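Local structure of rhino (Drosophila melanogaster, 5XYV) at residues V42-I47 with L53-Y58; L18-Y21 with D26-M29. The protein binds the N-terminal domain of Deadlock through its chromoshadow domain and probably acts in specifying germline piRNA clusters. All blocks are in the same frame, centred on the assembly; numbering follows the deposited sequence.

Contact 1. Residues V42-I47 with L53-Y58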
# COMPACT_ATOMS: atom_id res chain seq x y z
N VAL B 42 -9.56 6.24 11.01
CA VAL B 42 -8.67 5.60 11.95
C VAL B 42 -7.26 5.79 11.43
O VAL B 42 -6.99 5.51 10.26
CB VAL B 42 -9.01 4.11 12.07
CG1 VAL B 42 -7.82 3.32 12.60
CG2 VAL B 42 -10.26 3.94 12.92
N HIS B 43 -6.35 6.29 12.27
CA HIS B 43 -4.96 6.43 11.82
C HIS B 43 -4.39 5.04 11.58
O HIS B 43 -4.75 4.11 12.31
CB HIS B 43 -4.12 7.20 12.82
CG HIS B 43 -2.76 7.55 12.31
ND1 HIS B 43 -1.68 6.70 12.39
CD2 HIS B 43 -2.32 8.65 11.66
CE1 HIS B 43 -0.63 7.27 11.85
NE2 HIS B 43 -0.99 8.46 11.38
N ILE B 44 -3.52 4.88 10.57
CA ILE B 44 -3.08 3.54 10.18
C ILE B 44 -2.32 2.91 11.32
O ILE B 44 -2.33 1.68 11.47
CB ILE B 44 -2.20 3.54 8.88
CG1 ILE B 44 -1.91 2.10 8.44
CG2 ILE B 44 -0.87 4.27 9.08
CD1 ILE B 44 -1.25 1.99 7.13
N ASN B 45 -1.67 3.73 12.14
CA ASN B 45 -0.95 3.20 13.29
C ASN B 45 -1.87 2.52 14.30
O ASN B 45 -1.43 1.68 15.07
CB ASN B 45 -0.14 4.30 13.99
CG ASN B 45 1.06 4.76 13.17
OD1 ASN B 45 1.56 4.03 12.32
ND2 ASN B 45 1.53 5.97 13.44
N ASP B 46 -3.14 2.91 14.30
CA ASP B 46 -4.08 2.36 15.28
C ASP B 46 -4.56 0.95 14.93
O ASP B 46 -5.13 0.26 15.76
CB ASP B 46 -5.29 3.29 15.44
CG ASP B 46 -4.94 4.61 16.13
OD1 ASP B 46 -3.92 4.67 16.86
OD2 ASP B 46 -5.71 5.58 15.94
N ILE B 47 -4.34 0.52 13.69
CA ILE B 47 -4.83 -0.78 13.23
C ILE B 47 -3.75 -1.70 12.64
O ILE B 47 -4.04 -2.85 12.36
CB ILE B 47 -5.95 -0.61 12.17
CG1 ILE B 47 -5.55 0.43 11.13
CG2 ILE B 47 -7.31 -0.35 12.82
CD1 ILE B 47 -6.55 0.55 9.97
N LEU B 53 -3.00 -8.21 7.92
CA LEU B 53 -3.31 -8.85 6.64
C LEU B 53 -4.51 -8.23 5.94
O LEU B 53 -4.59 -8.25 4.71
CB LEU B 53 -3.53 -10.35 6.80
CG LEU B 53 -2.33 -11.22 7.16
CD1 LEU B 53 -2.79 -12.64 7.40
CD2 LEU B 53 -1.32 -11.18 6.02
N GLN B 54 -5.44 -7.69 6.71
CA GLN B 54 -6.58 -7.02 6.09
C GLN B 54 -6.13 -5.71 5.45
O GLN B 54 -6.61 -5.34 4.38
CB GLN B 54 -7.69 -6.78 7.11
CG GLN B 54 -8.57 -7.99 7.31
CD GLN B 54 -9.66 -7.77 8.32
OE1 GLN B 54 -10.63 -7.06 8.06
NE2 GLN B 54 -9.53 -8.41 9.48
N ILE B 55 -5.21 -5.01 6.09
CA ILE B 55 -4.66 -3.77 5.57
C ILE B 55 -3.82 -4.02 4.32
O ILE B 55 -3.92 -3.28 3.34
CB ILE B 55 -3.80 -3.04 6.64
CG1 ILE B 55 -4.68 -2.66 7.83
CG2 ILE B 55 -3.11 -1.80 6.05
CD1 ILE B 55 -3.92 -2.14 9.03
N ILE B 56 -2.99 -5.07 4.35
CA ILE B 56 -2.19 -5.47 3.21
C ILE B 56 -3.09 -5.88 2.04
O ILE B 56 -2.81 -5.54 0.88
CB ILE B 56 -1.23 -6.61 3.58
CG1 ILE B 56 -0.13 -6.09 4.50
CG2 ILE B 56 -0.61 -7.25 2.35
CD1 ILE B 56 0.72 -7.19 5.10
N LYS B 57 -4.18 -6.58 2.33
CA LYS B 57 -5.08 -7.00 1.26
C LYS B 57 -5.78 -5.81 0.64
O LYS B 57 -6.05 -5.80 -0.56
CB LYS B 57 -6.10 -8.03 1.76
CG LYS B 57 -6.31 -9.17 0.76
CD LYS B 57 -7.53 -10.04 1.06
CE LYS B 57 -7.57 -10.50 2.51
NZ LYS B 57 -6.42 -11.37 2.89
N TYR B 58 -6.08 -4.79 1.45
CA TYR B 58 -6.66 -3.56 0.92
C TYR B 58 -5.70 -2.87 -0.03
O TYR B 58 -6.11 -2.40 -1.08
CB TYR B 58 -7.05 -2.60 2.05
CG TYR B 58 -7.39 -1.21 1.52
CD1 TYR B 58 -8.63 -0.95 0.95
CD2 TYR B 58 -6.47 -0.18 1.57
CE1 TYR B 58 -8.93 0.30 0.44
CE2 TYR B 58 -6.76 1.07 1.07
CZ TYR B 58 -8.00 1.30 0.51
OH TYR B 58 -8.30 2.55 0.02
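Ile-47 and Ile-55 meet in a small, buried and largely apolar contact, where the turn leaving strand 39-43 lies against helix 52-61. The centre of the contact is about 5 Å from the centre of the chain. About 134 Å² is buried between the two segments, and three isoleucines supply it. Ile-55 is the hub: its CB points toward the turn, and CG1, set anti to the carbonyl carbon (chi1 -63°), carries an extended chain whose CD1 reaches the opposite segment. That methyl, Ile-55 CD1, lies 3.7 Å from Ile-47 CG1 and 3.9 Å from Ile-47 CD1, and it also rests 3.4 Å from the backbone O of Ile-47, a van der Waals contact of the methyl with the carbonyl O and not a hydrogen bond. The Ile-47 chain meets it at a slant, its CG1 held between the backbone N and the carbonyl carbon (chi1 46°). The other branch of Ile-55 serves a looser neighbour, its CG2 lying 4.4 Å from Ile-44 CD1, the far end of an extended side chain. Within the turn, three local hydrogen bonds link its residues: His-43 O accepts from Asp-46 N, Ile-44 O accepts from Ile-47 N, and His-43 ND1 takes the N-H of Asn-45 N at 3.0 Å, with the donor 29° out of the ring plane. Ile-44 also touches Leu-27, and Ile-47 touches Met-29, both of strand 26-33. Ile-55 packs on Ile-17 of strand 14-23 as well, while Ile-56 of the second subunit packs on both Ile-44 and Ile-55, so this core runs on into the dimer interface. A C-terminal helix packed by aliphatic side chains against a three-stranded antiparallel sheet is the chromoshadow fold, which pairs through this helix into a dimer.

Contact 2. Residues L18-Y21 with D26-M29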
# COMPACT_ATOMS: atom_id res chain seq x y z
N LEU B 18 -12.86 0.88 3.60
CA LEU B 18 -13.52 1.44 2.42
C LEU B 18 -12.62 2.31 1.56
O LEU B 18 -12.82 2.41 0.35
CB LEU B 18 -14.74 2.27 2.82
CG LEU B 18 -15.71 1.60 3.77
CD1 LEU B 18 -16.88 2.52 4.13
CD2 LEU B 18 -16.19 0.27 3.16
N HIS B 19 -11.63 2.94 2.18
CA HIS B 19 -10.99 4.06 1.53
C HIS B 19 -9.83 4.58 2.40
O HIS B 19 -9.74 4.21 3.57
CB HIS B 19 -12.08 5.13 1.27
CG HIS B 19 -11.56 6.44 0.79
ND1 HIS B 19 -10.78 6.57 -0.34
CD2 HIS B 19 -11.70 7.68 1.29
CE1 HIS B 19 -10.47 7.83 -0.51
NE2 HIS B 19 -11.01 8.54 0.47
N CYS B 20 -8.93 5.39 1.83
CA CYS B 20 -7.90 6.02 2.66
C CYS B 20 -7.54 7.41 2.16
O CYS B 20 -7.87 7.80 1.06
CB CYS B 20 -6.62 5.17 2.74
SG CYS B 20 -5.69 5.04 1.21
N TYR B 21 -6.85 8.17 3.00
CA TYR B 21 -6.48 9.52 2.65
C TYR B 21 -5.14 9.86 3.28
O TYR B 21 -4.92 9.63 4.47
CB TYR B 21 -7.57 10.51 3.07
CG TYR B 21 -7.27 11.95 2.73
CD1 TYR B 21 -7.13 12.35 1.40
CD2 TYR B 21 -7.14 12.91 3.73
CE1 TYR B 21 -6.88 13.66 1.09
CE2 TYR B 21 -6.89 14.22 3.42
CZ TYR B 21 -6.76 14.59 2.10
OH TYR B 21 -6.50 15.91 1.79
N ASP B 26 0.95 11.29 7.41
CA ASP B 26 -0.15 10.64 8.09
C ASP B 26 -1.10 9.97 7.11
O ASP B 26 -1.57 10.60 6.16
CB ASP B 26 -0.92 11.63 8.96
CG ASP B 26 -0.15 12.01 10.20
OD1 ASP B 26 0.11 11.10 11.01
OD2 ASP B 26 0.19 13.20 10.34
N LEU B 27 -1.36 8.69 7.34
CA LEU B 27 -2.30 7.96 6.52
C LEU B 27 -3.48 7.56 7.38
O LEU B 27 -3.32 6.92 8.42
CB LEU B 27 -1.65 6.71 5.90
CG LEU B 27 -2.47 5.87 4.91
CD1 LEU B 27 -2.99 6.71 3.75
CD2 LEU B 27 -1.68 4.63 4.39
N PHE B 28 -4.67 7.95 6.93
CA PHE B 28 -5.89 7.58 7.63
C PHE B 28 -6.67 6.60 6.79
O PHE B 28 -6.68 6.70 5.56
CB PHE B 28 -6.73 8.81 7.95
CG PHE B 28 -6.16 9.63 9.04
CD1 PHE B 28 -6.52 9.37 10.35
CD2 PHE B 28 -5.28 10.66 8.77
CE1 PHE B 28 -6.00 10.13 11.38
CE2 PHE B 28 -4.74 11.42 9.80
CZ PHE B 28 -5.10 11.15 11.10
N MET B 29 -7.30 5.65 7.47
CA MET B 29 -8.15 4.67 6.84
C MET B 29 -9.58 4.92 7.27
O MET B 29 -9.83 5.24 8.43
CB MET B 29 -7.71 3.25 7.22
CG MET B 29 -6.22 3.10 7.45
SD MET B 29 -5.33 2.97 5.89
CE MET B 29 -6.03 1.43 5.27
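Tyr-21 and Phe-28 form the hydrogen-bonded pair of an antiparallel hairpin; the axes of segments 18-21 and 26-29 approach to 4.8 Å, their directions at 163°. Two backbone bonds join the pair: Tyr-21 N gives to Phe-28 O at 3.0 Å, and Phe-28 N returns a nearly straight bond to Tyr-21 O, also 3.0 Å long. Cys-20 and Met-29 make the adjoining non-hydrogen-bonded pair, their CA atoms 4.4 Å apart.

Apolar packing lies on the face bearing Cys-20 and Met-29. Cys-20 CB sits 4.1 Å from Met-29 SD, at the bend of a methionine chain folded at chi2 and chi3. With its sulfur between the backbone N and the carbonyl carbon (chi1 68°), Cys-20 brings SG to 4.1 Å from Leu-27 CD1, and that methyl also lies 3.6 Å from Tyr-21 O. Tyr-58 of helix 52-61 covers Cys-20 and Met-29.

Aromatic groups occupy the other face. Tyr-21 O lies at the edge of the Phe-28 ring, which meets His-43 edge-to-face, and Asp-26 OD1 is hydrogen-bonded to His-43 NE2. One Deadlock chain packs here, its Gly-39 on Tyr-21 and its Leu-23 on Phe-28.

Midway along strand 14-23, Leu-18 and His-19 both face Phe-30 in a classic beta bulge, within the first hairpin of the chromoshadow sheet.

How the contacts relate
The centres of contacts 1 and 2 lie about 9 Å apart within one chromoshadow domain, and they follow in series: the hairpin of contact 2 is complete before the chain reaches contact 1. Strand 26-33 is the shared element, pairing with 14-23 on one side and 39-43 on the other. Val-42 N lies 2.8 Å from Met-29 O, a probable hydrogen bond that ties the two contacts edge to edge. Helix 52-61 then closes over the sheet, bringing Tyr-58 OH to 3.4 Å from His-19 CA. Both contacts touch the second subunit; contact 2 also meets two Deadlock chains, so the same small domain offers surfaces to both its twin and Deadlock.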